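Local coordinates for protein Cfl (Pectobacterium brasiliense, PDB 7A9J) that is a coronafacic acid ligase of the ATP-dependent AMP-binding enzyme family, probably activating carboxylic acids through an acyl-adenylate for amide formation, at residues V200-T205 with K385-W390; V215-R220 with P276-G281; L379-A384 with D401-T406; N442-H447 with E482-Y487; I450-V455 with L470-K475. The protein carries 1 engineered substitution. One frame throughout, in Å; residues are numbered along the deposited sequence.

In the fold
Reading from the N terminus, strand 198-202 and the start of helix 203-214 form the first half of contact 1, which closes only at residues 385-390. Within that long loop lies contact 2, joining the segment after helix 203-214 to strand 278-281. Contact 3 pairs strands 376-381 and 404-406 and crosses contact 1 because their segments alternate; the two touch where Thr-205 O packs on Ala-384 CB, their centres about 14 Å apart. Contacts 4 and 5 follow in series within the C-terminal domain of the AMP-binding enzyme. There the strand pair of contact 5 lies between the two helices of contact 4 in sequence, and Leu-444 packs directly on it.

Contact 1 of 5, residues V200-T205 with K385-W390; sequences VYSQKT and KTIGIW
Thr-205 OG1 is held from two directions: it donates to Lys-385 O at 2.8 Å and accepts from Ser-202 N. The bond to Lys-385 O comes from above the carbonyl plane, 37° out of it. With OG1 beside its own backbone N (chi1 -44°), the CG2 branch of Thr-205 is left to lie over one face of the Tyr-201 ring and to meet Thr-386 CG2 at 3.9 Å. Thr-205 N in turn donates to Ser-202 OG, completing a capping box at the start of helix 203-214, so the residue that closes the cap also reaches across to the loop before strand 388-390. Farther back, two backbone bonds join the chains: Ile-387 N donates to Val-200 O at 2.8 Å, and Val-200 N to Gly-388 O at 3.0 Å. Val-200 spreads its methyls, CG1 toward Ile-387 CB and CG2 against Trp-390 CB at 3.8 Å. Ile-387 CD1 extends over Ser-202, 3.6 Å from its OG. Tyr-201 starts away from the other segment, yet its ring comes back to Thr-386 CG2; it lies beside the bound indenone acid, its OH bonded to Gly-340 O. Strands 198-202 and 388-390 are the middle pair of an antiparallel four-stranded sheet; Ile-183 of strand 183-188 and Ile-395 of strand 395-397 also pack on Val-200.

Contact 2 of 5, residues V215-R220 with P276-G281; sequences VTINPR and PAWIAG
Ile-217 lies across one face of the Trp-278 indole, and this is the close-packed half of the contact. Its CG2 sits 3.9 Å from the centroid of the five-membered ring and only 9° off the ring normal, a CH-pi contact. CG1, placed beside the backbone N by chi1 of -54°, reaches along to the six-membered ring and meets Trp-278 CZ2 at 3.8 Å. Ile-231 of strand 230-233 touches both side chains, embedding them in the fold. Toward Pro-219 the fit slackens: its CB meets Ala-277 CB at 4.0 Å, and beyond that a water takes over, accepting from Arg-220 N and donating to Ala-277 O. A second water lies in the indole plane at the ring edge, where it accepts from Trp-278 NE1 at 2.8 Å and from Asn-218 N at 3.0 Å while donating to Thr-216 O at 2.6 Å. Three groups thus grip one water molecule. The indole is held by an apolar face and a polar edge at once: carbon packing covers one face, whereas the N-H at the edge is satisfied by a water that also binds two backbone groups of segment 215-220.

Contact 3 of 5, residues L379-A384 with D401-T406; sequences LIRSPA and DRWLAT
Antiparallel pairing of strands 376-381 and 404-406 frames this contact, in which Ile-380 and Leu-404 form a hydrogen-bonded pair. Leu-404 N donates to Ile-380 O at 2.9 Å, and Ile-380 N returns a bond to Leu-404 O at 3.0 Å. A water donates to both Ile-380 O and Arg-402 O, bridging the two chains beside the last direct backbone bond. On the face carrying Leu-379 and Ala-405, Leu-379 CD2 packs on Ala-405 CB at 3.8 Å; on the opposite face, which carries Ile-380 and Leu-404, Ile-380 CD1 meets Thr-406 CG2 at 3.5 Å. Arg-381 then runs over the indole of Trp-403. Its CB lies 4.1 Å from the centroid of the six-membered ring, and a bend at chi3 (61°) turns the guanidinium across the ring, with NH2 3.5 Å from Trp-403 CZ2 and the two planes 34° apart. Within the guanidinium plane, NH1 donates to Asp-401 O, a bond unusually short as modelled and so of doubtful length, while NH2 makes a salt bridge with Glu-365. Lys-367 makes a cation-pi contact with the same indole. The fold element is thus an antiparallel strand pair in which Arg-381, ending strand 376-381, covers the indole just ahead of strand 404-406.

Contact 4 of 5, residues N442-H447 with E482-Y487; sequences NTLIQH and ETIASY
Tyr-487 and His-447 both hold CG opposite their backbone N (chi1 169° and -156°), which sends each ring into the gap between their two segments. The result is a T-shaped, edge-to-face stack joining helix 481-491 to the chain leaving helix 437-445, both within the AMP-binding enzyme C-terminal domain. The imidazole edge points at the phenol face, with planes at 84° and centroids 5.0 Å apart; CD2 is the atom that makes the approach, 3.7 Å from Tyr-487 CD1. Around the same imidazole, His-447 ND1 is hydrogen-bonded to Asp-449 N, which helps fix the ring's rotation, while NE2 rests against the methyl CG2 of Thr-483 at 3.4 Å. Deeper in, where Ile-450 touches both side chains, Leu-444 CD2 and Ile-484 CG2 meet at 3.5 Å, their side chains crossing at about a right angle. The phenol reaches past the stack to the backbone of helix 437-445 at Thr-443, whose CG2 lies 3.7 Å from Tyr-487 CE2. There Tyr-487 OH donates to Thr-443 O at 2.8 Å, while Gln-446 N bonds to the same oxygen from the opposite face of the carbonyl plane.

Contact 5 of 5, residues I450-V455 with L470-K475; sequences IAASVV and LIQPQK
Gln-472 lies over Ala-451 and Ala-452 from its first carbon onward. Its CB is 4.0 Å from Ala-452 CB; CG, anti to the backbone N (chi1 174°), comes alongside Ala-451 CB; CD stays near Ala-452 CB; and at the tip NE2 reaches Ala-451 CB at 3.8 Å while OE1 accepts from Ile-507 N. Beneath this side chain the hairpin of strands 450-460 and 464-473 contains a classic beta bulge, in which two residues, Ala-451 and Ala-452, stand against the single residue Gln-472. Gln-472 O accepts from the two alanines: Ala-451 N arrives nearly in line with the C=O at 2.6 Å, Ala-452 N on a lone pair at 3.2 Å. Regular antiparallel pairing resumes with Gln-472 N donating to Ala-452 O. Leu-470 O likewise takes two donors, Val-454 N and Ser-453 OG, each at 3.0 Å. On the face of Ser-453 and Ile-471, Ile-471 CD1 lies 3.8 Å from Ser-453 OG, and Ile-471 CG2 meets Ile-450 CG1 at 4.1 Å.

Contact 1 of 5, residues V200-T205 with K385-W390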
# COMPACT_ATOMS: atom_id res chain seq x y z
N VAL A 200 9.11 -10.28 10.65
CA VAL A 200 9.77 -11.44 10.07
C VAL A 200 8.71 -12.31 9.42
O VAL A 200 7.75 -12.73 10.08
CB VAL A 200 10.56 -12.22 11.12
CG1 VAL A 200 11.26 -13.44 10.47
CG2 VAL A 200 11.59 -11.27 11.76
N TYR A 201 8.90 -12.59 8.15
CA TYR A 201 8.08 -13.51 7.35
C TYR A 201 8.85 -14.81 7.14
O TYR A 201 10.03 -14.77 6.78
CB TYR A 201 7.84 -12.97 5.96
CG TYR A 201 6.77 -11.91 5.87
CD1 TYR A 201 6.79 -10.80 6.69
CD2 TYR A 201 5.81 -12.01 4.87
CE1 TYR A 201 5.80 -9.83 6.59
CE2 TYR A 201 4.83 -11.03 4.72
CZ TYR A 201 4.86 -9.93 5.55
OH TYR A 201 3.91 -8.91 5.42
N SER A 202 8.18 -15.95 7.36
CA SER A 202 8.71 -17.21 6.85
C SER A 202 8.29 -17.41 5.39
O SER A 202 7.54 -16.62 4.81
CB SER A 202 8.22 -18.38 7.71
OG SER A 202 6.82 -18.52 7.52
N GLN A 203 8.89 -18.45 4.78
CA GLN A 203 8.40 -18.92 3.49
C GLN A 203 6.88 -19.11 3.53
O GLN A 203 6.18 -18.69 2.59
CB GLN A 203 9.13 -20.21 3.08
CG GLN A 203 10.64 -19.99 2.85
CD GLN A 203 10.96 -19.53 1.42
OE1 GLN A 203 10.08 -19.47 0.57
NE2 GLN A 203 12.25 -19.24 1.15
N LYS A 204 6.36 -19.70 4.61
CA LYS A 204 4.92 -19.88 4.73
C LYS A 204 4.16 -18.55 4.85
O LYS A 204 3.09 -18.41 4.24
CB LYS A 204 4.58 -20.78 5.93
CG LYS A 204 3.08 -21.13 5.98
CD LYS A 204 2.76 -22.12 7.13
CE LYS A 204 1.31 -22.65 7.07
NZ LYS A 204 0.27 -21.59 6.91
N THR A 205 4.65 -17.60 5.68
CA THR A 205 4.00 -16.29 5.71
C THR A 205 3.84 -15.73 4.30
O THR A 205 2.77 -15.22 3.91
CB THR A 205 4.80 -15.25 6.51
OG1 THR A 205 5.26 -15.80 7.74
CG2 THR A 205 3.85 -14.06 6.87
N LYS A 385 0.51 -15.64 8.99
CA LYS A 385 1.09 -15.42 10.31
C LYS A 385 2.55 -15.03 10.18
O LYS A 385 3.39 -15.86 9.80
CB LYS A 385 0.97 -16.68 11.15
CG LYS A 385 -0.37 -17.28 11.12
CD LYS A 385 -1.23 -16.63 12.14
CE LYS A 385 -2.48 -17.45 12.32
NZ LYS A 385 -3.48 -16.45 12.72
N THR A 386 2.86 -13.80 10.57
CA THR A 386 4.26 -13.41 10.70
C THR A 386 4.88 -14.12 11.90
O THR A 386 4.20 -14.54 12.83
CB THR A 386 4.37 -11.89 10.82
OG1 THR A 386 3.61 -11.46 11.96
CG2 THR A 386 3.78 -11.24 9.56
N ILE A 387 6.20 -14.28 11.86
CA ILE A 387 6.88 -15.10 12.83
C ILE A 387 7.15 -14.33 14.10
O ILE A 387 7.20 -14.91 15.19
CB ILE A 387 8.21 -15.62 12.24
CG1 ILE A 387 7.97 -16.34 10.91
CG2 ILE A 387 8.93 -16.44 13.23
CD1 ILE A 387 6.75 -17.26 10.91
N GLY A 388 7.35 -13.03 13.99
CA GLY A 388 7.83 -12.27 15.13
C GLY A 388 8.50 -11.00 14.66
O GLY A 388 8.39 -10.59 13.50
N ILE A 389 9.16 -10.34 15.60
CA ILE A 389 9.82 -9.08 15.32
C ILE A 389 11.29 -9.25 15.56
O ILE A 389 11.71 -9.71 16.64
CB ILE A 389 9.24 -7.92 16.17
CG1 ILE A 389 7.79 -7.63 15.74
CG2 ILE A 389 10.16 -6.72 16.08
CD1 ILE A 389 7.09 -6.58 16.63
N TRP A 390 12.09 -8.89 14.56
CA TRP A 390 13.51 -8.93 14.70
C TRP A 390 13.95 -7.71 15.50
O TRP A 390 13.66 -6.58 15.10
CB TRP A 390 14.16 -8.93 13.32
CG TRP A 390 15.57 -8.84 13.43
CD1 TRP A 390 16.35 -7.78 13.09
CD2 TRP A 390 16.45 -9.84 13.95
NE1 TRP A 390 17.65 -8.06 13.35
CE2 TRP A 390 17.75 -9.31 13.89
CE3 TRP A 390 16.25 -11.13 14.48
CZ2 TRP A 390 18.87 -10.03 14.31
CZ3 TRP A 390 17.36 -11.84 14.91
CH2 TRP A 390 18.65 -11.29 14.83

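Contact 2 of 5, residues V215-R220 with P276-G281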
# COMPACT_ATOMS: atom_id res chain seq x y z
N VAL A 215 -6.32 -13.02 -4.39
CA VAL A 215 -7.79 -12.80 -4.36
C VAL A 215 -8.14 -11.35 -4.71
O VAL A 215 -9.28 -11.07 -5.10
CB VAL A 215 -8.39 -13.19 -2.94
CG1 VAL A 215 -9.93 -12.99 -2.88
CG2 VAL A 215 -8.04 -14.63 -2.67
N THR A 216 -7.21 -10.42 -4.54
CA THR A 216 -7.46 -9.01 -4.79
C THR A 216 -7.03 -8.56 -6.18
O THR A 216 -7.28 -7.38 -6.53
CB THR A 216 -6.76 -8.10 -3.76
OG1 THR A 216 -5.38 -7.99 -4.05
CG2 THR A 216 -6.97 -8.62 -2.30
N ILE A 217 -6.50 -9.46 -7.01
CA ILE A 217 -6.05 -9.02 -8.33
C ILE A 217 -6.98 -9.64 -9.36
O ILE A 217 -6.80 -10.82 -9.73
CB ILE A 217 -4.61 -9.44 -8.63
CG1 ILE A 217 -3.66 -8.96 -7.53
CG2 ILE A 217 -4.20 -8.88 -10.07
CD1 ILE A 217 -2.21 -9.35 -7.77
N ASN A 218 -7.91 -8.85 -9.87
CA ASN A 218 -9.03 -9.37 -10.67
C ASN A 218 -9.22 -8.46 -11.87
O ASN A 218 -10.22 -7.75 -12.00
CB ASN A 218 -10.30 -9.48 -9.81
CG ASN A 218 -10.12 -10.34 -8.63
OD1 ASN A 218 -9.92 -11.55 -8.77
ND2 ASN A 218 -10.22 -9.76 -7.41
N PRO A 219 -8.29 -8.53 -12.85
CA PRO A 219 -8.50 -7.79 -14.10
C PRO A 219 -9.74 -8.31 -14.81
O PRO A 219 -10.11 -9.48 -14.68
CB PRO A 219 -7.23 -8.10 -14.93
CG PRO A 219 -6.58 -9.30 -14.26
CD PRO A 219 -7.12 -9.43 -12.87
N ARG A 220 -10.28 -7.49 -15.68
CA ARG A 220 -11.42 -7.98 -16.46
C ARG A 220 -10.95 -8.87 -17.60
O ARG A 220 -9.78 -8.89 -17.97
CB ARG A 220 -12.24 -6.82 -17.02
CG ARG A 220 -12.80 -5.86 -15.95
CD ARG A 220 -13.71 -4.85 -16.64
NE ARG A 220 -14.58 -4.12 -15.74
CZ ARG A 220 -15.53 -3.29 -16.17
NH1 ARG A 220 -15.69 -3.13 -17.48
NH2 ARG A 220 -16.31 -2.63 -15.32
N PRO A 276 -2.29 -0.69 -18.82
CA PRO A 276 -2.39 -1.86 -17.95
C PRO A 276 -3.85 -2.23 -17.70
O PRO A 276 -4.77 -1.41 -17.83
CB PRO A 276 -1.70 -1.39 -16.66
CG PRO A 276 -1.90 0.11 -16.67
CD PRO A 276 -1.81 0.51 -18.10
N ALA A 277 -4.07 -3.49 -17.37
CA ALA A 277 -5.41 -3.99 -17.09
C ALA A 277 -5.81 -3.76 -15.64
O ALA A 277 -7.01 -3.81 -15.33
CB ALA A 277 -5.51 -5.50 -17.36
N TRP A 278 -4.83 -3.51 -14.76
CA TRP A 278 -5.07 -3.48 -13.33
C TRP A 278 -4.02 -2.56 -12.74
O TRP A 278 -2.84 -2.66 -13.12
CB TRP A 278 -4.96 -4.90 -12.77
CG TRP A 278 -5.32 -5.06 -11.29
CD1 TRP A 278 -6.50 -5.50 -10.80
CD2 TRP A 278 -4.43 -4.94 -10.19
NE1 TRP A 278 -6.42 -5.65 -9.44
CE2 TRP A 278 -5.15 -5.28 -9.04
CE3 TRP A 278 -3.08 -4.54 -10.07
CZ2 TRP A 278 -4.59 -5.28 -7.76
CZ3 TRP A 278 -2.51 -4.51 -8.79
CH2 TRP A 278 -3.26 -4.90 -7.65
N ILE A 279 -4.44 -1.65 -11.85
CA ILE A 279 -3.53 -0.66 -11.29
C ILE A 279 -3.76 -0.64 -9.78
O ILE A 279 -4.88 -0.30 -9.33
CB ILE A 279 -3.80 0.75 -11.84
CG1 ILE A 279 -3.74 0.74 -13.38
CG2 ILE A 279 -2.82 1.74 -11.23
CD1 ILE A 279 -4.10 2.12 -13.96
N ALA A 280 -2.72 -0.90 -9.01
CA ALA A 280 -2.74 -0.63 -7.58
C ALA A 280 -2.06 0.70 -7.27
O ALA A 280 -1.11 1.10 -7.94
CB ALA A 280 -2.06 -1.77 -6.80
N GLY A 281 -2.55 1.40 -6.23
CA GLY A 281 -1.89 2.65 -5.88
C GLY A 281 -2.40 3.12 -4.53
O GLY A 281 -3.32 2.53 -3.96
O HOH W 1 -8.91 -6.47 -8.37
O HOH W 2 -9.19 -5.06 -16.45

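Contact 3 of 5, residues L379-A384 with D401-T406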
# COMPACT_ATOMS: atom_id res chain seq x y z
N LEU A 379 -10.77 -5.75 15.23
CA LEU A 379 -9.64 -6.61 15.54
C LEU A 379 -9.50 -7.69 14.48
O LEU A 379 -10.51 -8.22 13.99
CB LEU A 379 -9.84 -7.27 16.91
CG LEU A 379 -10.30 -6.41 18.09
CD1 LEU A 379 -10.31 -7.19 19.39
CD2 LEU A 379 -9.39 -5.24 18.17
N ILE A 380 -8.27 -8.04 14.10
CA ILE A 380 -8.08 -8.92 12.95
C ILE A 380 -7.05 -9.99 13.29
O ILE A 380 -6.01 -9.70 13.89
CB ILE A 380 -7.63 -8.16 11.68
CG1 ILE A 380 -8.68 -7.09 11.30
CG2 ILE A 380 -7.42 -9.16 10.48
CD1 ILE A 380 -8.12 -6.09 10.33
N ARG A 381 -7.34 -11.22 12.89
CA ARG A 381 -6.34 -12.27 12.84
C ARG A 381 -6.20 -12.76 11.39
O ARG A 381 -7.21 -13.04 10.72
CB ARG A 381 -6.71 -13.41 13.79
CG ARG A 381 -5.59 -14.39 14.04
CD ARG A 381 -5.82 -15.02 15.45
NE ARG A 381 -7.10 -15.72 15.50
CZ ARG A 381 -7.66 -16.20 16.61
NH1 ARG A 381 -7.05 -16.04 17.77
NH2 ARG A 381 -8.83 -16.83 16.55
N SER A 382 -4.98 -12.83 10.91
CA SER A 382 -4.75 -13.13 9.49
C SER A 382 -4.26 -14.57 9.29
O SER A 382 -3.58 -15.11 10.18
CB SER A 382 -3.72 -12.14 8.91
OG SER A 382 -3.28 -12.61 7.64
N PRO A 383 -4.62 -15.22 8.18
CA PRO A 383 -4.03 -16.55 7.90
C PRO A 383 -2.58 -16.47 7.51
O PRO A 383 -1.90 -17.51 7.52
CB PRO A 383 -4.90 -17.08 6.74
CG PRO A 383 -5.27 -15.84 5.97
CD PRO A 383 -5.54 -14.81 7.11
N ALA A 384 -2.07 -15.29 7.17
CA ALA A 384 -0.64 -15.11 6.95
C ALA A 384 -0.03 -14.67 8.27
O ALA A 384 -0.07 -13.49 8.64
CB ALA A 384 -0.37 -14.14 5.81
N ASP A 401 -2.13 -16.93 17.84
CA ASP A 401 -3.53 -16.63 18.08
C ASP A 401 -3.79 -15.15 18.31
O ASP A 401 -4.95 -14.77 18.46
CB ASP A 401 -4.04 -17.46 19.27
CG ASP A 401 -3.20 -17.27 20.54
OD1 ASP A 401 -2.37 -16.34 20.63
OD2 ASP A 401 -3.38 -18.09 21.47
N ARG A 402 -2.76 -14.31 18.33
CA ARG A 402 -2.93 -12.90 18.68
C ARG A 402 -3.89 -12.19 17.72
O ARG A 402 -3.92 -12.48 16.52
CB ARG A 402 -1.57 -12.19 18.66
CG ARG A 402 -0.92 -12.21 17.28
CD ARG A 402 0.48 -11.60 17.27
NE ARG A 402 0.49 -10.24 17.79
CZ ARG A 402 0.23 -9.14 17.07
NH1 ARG A 402 -0.07 -9.23 15.77
NH2 ARG A 402 0.27 -7.95 17.65
N TRP A 403 -4.69 -11.28 18.28
CA TRP A 403 -5.51 -10.34 17.52
C TRP A 403 -4.77 -9.01 17.40
O TRP A 403 -4.19 -8.53 18.37
CB TRP A 403 -6.85 -10.10 18.21
CG TRP A 403 -7.70 -11.34 18.22
CD1 TRP A 403 -7.70 -12.33 19.15
CD2 TRP A 403 -8.65 -11.72 17.22
NE1 TRP A 403 -8.61 -13.31 18.79
CE2 TRP A 403 -9.20 -12.96 17.60
CE3 TRP A 403 -9.08 -11.14 16.02
CZ2 TRP A 403 -10.16 -13.63 16.84
CZ3 TRP A 403 -10.06 -11.80 15.27
CH2 TRP A 403 -10.57 -13.03 15.68
N LEU A 404 -4.83 -8.39 16.23
CA LEU A 404 -4.28 -7.05 16.04
C LEU A 404 -5.39 -6.01 16.18
O LEU A 404 -6.38 -6.08 15.44
CB LEU A 404 -3.62 -6.91 14.67
CG LEU A 404 -2.93 -5.57 14.40
CD1 LEU A 404 -1.72 -5.76 13.52
CD2 LEU A 404 -3.89 -4.57 13.76
N ALA A 405 -5.21 -5.05 17.08
CA ALA A 405 -6.15 -3.93 17.22
C ALA A 405 -5.82 -2.86 16.20
O ALA A 405 -4.75 -2.24 16.26
CB ALA A 405 -6.10 -3.36 18.64
N THR A 406 -6.74 -2.61 15.27
CA THR A 406 -6.47 -1.71 14.16
C THR A 406 -6.59 -0.23 14.53
O THR A 406 -6.07 0.62 13.78
CB THR A 406 -7.45 -1.95 13.03
OG1 THR A 406 -8.77 -1.67 13.54
CG2 THR A 406 -7.38 -3.41 12.52
O HOH W 3 -3.39 -10.49 14.28

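Contact 4 of 5, residues N442-H447 with E482-Y487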
# COMPACT_ATOMS: atom_id res chain seq x y z
N ASN A 442 -19.48 12.12 4.83
CA ASN A 442 -20.00 11.42 3.66
C ASN A 442 -21.38 11.93 3.28
O ASN A 442 -21.68 12.07 2.09
CB ASN A 442 -20.05 9.91 3.90
CG ASN A 442 -20.62 9.16 2.70
OD1 ASN A 442 -19.99 9.09 1.63
ND2 ASN A 442 -21.82 8.61 2.87
N THR A 443 -22.21 12.26 4.26
CA THR A 443 -23.53 12.81 3.96
C THR A 443 -23.41 14.20 3.34
O THR A 443 -24.08 14.51 2.35
CB THR A 443 -24.35 12.87 5.25
OG1 THR A 443 -24.55 11.54 5.73
CG2 THR A 443 -25.71 13.54 4.99
N LEU A 444 -22.56 15.05 3.93
CA LEU A 444 -22.45 16.44 3.49
C LEU A 444 -22.03 16.53 2.04
O LEU A 444 -22.65 17.26 1.25
CB LEU A 444 -21.43 17.18 4.37
CG LEU A 444 -21.92 17.53 5.77
CD1 LEU A 444 -20.76 17.96 6.63
CD2 LEU A 444 -23.01 18.61 5.73
N ILE A 445 -21.00 15.78 1.66
CA ILE A 445 -20.47 15.91 0.31
C ILE A 445 -21.47 15.45 -0.78
O ILE A 445 -21.31 15.82 -1.95
CB ILE A 445 -19.12 15.16 0.24
CG1 ILE A 445 -18.31 15.62 -0.98
CG2 ILE A 445 -19.35 13.66 0.14
CD1 ILE A 445 -17.03 14.85 -1.18
N GLN A 446 -22.51 14.67 -0.44
CA GLN A 446 -23.50 14.31 -1.44
C GLN A 446 -24.26 15.52 -1.95
O GLN A 446 -24.80 15.49 -3.07
CB GLN A 446 -24.50 13.29 -0.88
CG GLN A 446 -23.87 12.02 -0.36
CD GLN A 446 -22.80 11.50 -1.29
OE1 GLN A 446 -23.02 11.39 -2.51
NE2 GLN A 446 -21.62 11.23 -0.74
N HIS A 447 -24.33 16.59 -1.15
CA HIS A 447 -25.01 17.79 -1.60
C HIS A 447 -24.30 18.36 -2.83
O HIS A 447 -23.06 18.35 -2.91
CB HIS A 447 -25.07 18.82 -0.48
CG HIS A 447 -26.19 19.79 -0.65
ND1 HIS A 447 -26.06 20.96 -1.37
CD2 HIS A 447 -27.48 19.73 -0.25
CE1 HIS A 447 -27.22 21.60 -1.37
NE2 HIS A 447 -28.10 20.88 -0.69
N GLU A 482 -28.55 27.32 6.00
CA GLU A 482 -29.90 26.82 6.23
C GLU A 482 -30.22 25.67 5.30
O GLU A 482 -30.94 24.73 5.68
CB GLU A 482 -30.90 27.97 6.08
CG GLU A 482 -30.66 29.17 7.04
CD GLU A 482 -29.52 30.13 6.64
OE1 GLU A 482 -29.66 31.35 6.86
OE2 GLU A 482 -28.47 29.68 6.14
N THR A 483 -29.69 25.72 4.07
CA THR A 483 -29.83 24.59 3.15
C THR A 483 -29.27 23.32 3.76
O THR A 483 -29.88 22.24 3.66
CB THR A 483 -29.10 24.89 1.83
OG1 THR A 483 -29.63 26.10 1.26
CG2 THR A 483 -29.25 23.73 0.84
N ILE A 484 -28.11 23.44 4.42
CA ILE A 484 -27.41 22.28 4.94
C ILE A 484 -28.16 21.71 6.14
O ILE A 484 -28.40 20.50 6.22
CB ILE A 484 -25.97 22.66 5.29
CG1 ILE A 484 -25.30 23.31 4.08
CG2 ILE A 484 -25.16 21.43 5.74
CD1 ILE A 484 -23.86 23.67 4.32
N ALA A 485 -28.54 22.57 7.08
CA ALA A 485 -29.25 22.07 8.25
C ALA A 485 -30.53 21.33 7.84
O ALA A 485 -30.80 20.23 8.33
CB ALA A 485 -29.54 23.22 9.23
N SER A 486 -31.30 21.90 6.92
CA SER A 486 -32.50 21.20 6.49
C SER A 486 -32.15 19.89 5.78
O SER A 486 -32.79 18.86 6.02
CB SER A 486 -33.36 22.10 5.59
OG SER A 486 -32.72 22.37 4.37
N TYR A 487 -31.12 19.90 4.94
CA TYR A 487 -30.68 18.68 4.26
C TYR A 487 -30.28 17.60 5.27
O TYR A 487 -30.60 16.41 5.07
CB TYR A 487 -29.51 19.02 3.32
CG TYR A 487 -28.77 17.83 2.75
CD1 TYR A 487 -29.27 17.12 1.66
CD2 TYR A 487 -27.56 17.43 3.29
CE1 TYR A 487 -28.56 16.03 1.14
CE2 TYR A 487 -26.86 16.35 2.79
CZ TYR A 487 -27.36 15.66 1.72
OH TYR A 487 -26.62 14.59 1.24

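Contact 5 of 5, residues I450-V455 with L470-K475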
# COMPACT_ATOMS: atom_id res chain seq x y z
N ILE A 450 -21.86 21.27 -2.16
CA ILE A 450 -20.75 21.04 -1.23
C ILE A 450 -19.65 20.29 -1.95
O ILE A 450 -19.82 19.12 -2.32
CB ILE A 450 -21.18 20.28 0.03
CG1 ILE A 450 -22.17 21.13 0.83
CG2 ILE A 450 -19.98 19.94 0.87
CD1 ILE A 450 -22.67 20.47 2.08
N ALA A 451 -18.50 20.94 -2.14
CA ALA A 451 -17.38 20.29 -2.79
C ALA A 451 -16.63 19.36 -1.84
O ALA A 451 -16.18 18.28 -2.24
CB ALA A 451 -16.42 21.33 -3.35
N ALA A 452 -16.45 19.79 -0.60
CA ALA A 452 -15.65 19.02 0.33
C ALA A 452 -16.04 19.48 1.72
O ALA A 452 -16.67 20.53 1.90
CB ALA A 452 -14.15 19.22 0.11
N SER A 453 -15.67 18.67 2.70
CA SER A 453 -16.08 18.97 4.06
C SER A 453 -15.19 18.19 5.00
O SER A 453 -14.74 17.09 4.67
CB SER A 453 -17.56 18.61 4.27
OG SER A 453 -17.86 18.70 5.64
N VAL A 454 -14.92 18.76 6.17
CA VAL A 454 -14.25 18.05 7.26
C VAL A 454 -15.04 18.36 8.54
O VAL A 454 -15.36 19.53 8.80
CB VAL A 454 -12.78 18.48 7.42
CG1 VAL A 454 -12.16 17.78 8.61
CG2 VAL A 454 -11.94 18.15 6.18
N VAL A 455 -15.35 17.32 9.33
CA VAL A 455 -16.12 17.48 10.57
C VAL A 455 -15.23 17.14 11.76
O VAL A 455 -14.45 16.19 11.71
CB VAL A 455 -17.39 16.59 10.54
CG1 VAL A 455 -18.10 16.56 11.92
CG2 VAL A 455 -18.35 17.04 9.46
N LEU A 470 -16.47 22.02 8.67
CA LEU A 470 -15.83 22.83 7.65
C LEU A 470 -16.44 22.48 6.30
O LEU A 470 -16.44 21.31 5.90
CB LEU A 470 -14.32 22.59 7.70
CG LEU A 470 -13.28 23.56 7.17
CD1 LEU A 470 -13.63 24.97 7.59
CD2 LEU A 470 -11.93 23.16 7.78
N ILE A 471 -16.98 23.47 5.60
CA ILE A 471 -17.74 23.27 4.36
C ILE A 471 -17.02 24.00 3.23
O ILE A 471 -16.85 25.22 3.30
CB ILE A 471 -19.18 23.80 4.47
CG1 ILE A 471 -19.93 23.15 5.64
CG2 ILE A 471 -19.92 23.62 3.13
CD1 ILE A 471 -20.24 21.71 5.43
N GLN A 472 -16.67 23.27 2.17
CA GLN A 472 -16.07 23.90 0.99
C GLN A 472 -17.10 23.92 -0.12
O GLN A 472 -17.42 22.86 -0.68
CB GLN A 472 -14.81 23.16 0.54
CG GLN A 472 -14.21 23.68 -0.76
CD GLN A 472 -12.94 22.93 -1.15
OE1 GLN A 472 -12.00 22.80 -0.35
NE2 GLN A 472 -12.92 22.41 -2.37
N PRO A 473 -17.65 25.09 -0.46
CA PRO A 473 -18.70 25.15 -1.48
C PRO A 473 -18.18 24.72 -2.84
O PRO A 473 -17.02 24.95 -3.20
CB PRO A 473 -19.12 26.62 -1.48
CG PRO A 473 -18.77 27.09 -0.10
CD PRO A 473 -17.48 26.39 0.21
N GLN A 474 -19.06 24.05 -3.59
CA GLN A 474 -18.78 23.53 -4.92
C GLN A 474 -18.75 24.65 -5.94
O GLN A 474 -19.12 25.80 -5.66
CB GLN A 474 -19.84 22.48 -5.30
CG GLN A 474 -19.52 21.56 -6.50
CD GLN A 474 -18.15 20.90 -6.41
OE1 GLN A 474 -17.12 21.55 -6.60
NE2 GLN A 474 -18.13 19.59 -6.14
N LYS A 475 -18.28 24.31 -7.13
CA LYS A 475 -18.42 25.09 -8.36
C LYS A 475 -17.96 26.52 -8.11
O LYS A 475 -17.04 26.77 -7.32
CB LYS A 475 -19.86 24.96 -8.88
CG LYS A 475 -20.32 23.55 -9.28
CD LYS A 475 -21.83 23.49 -9.55
CE LYS A 475 -22.62 24.32 -8.54
NZ LYS A 475 -22.48 23.86 -7.14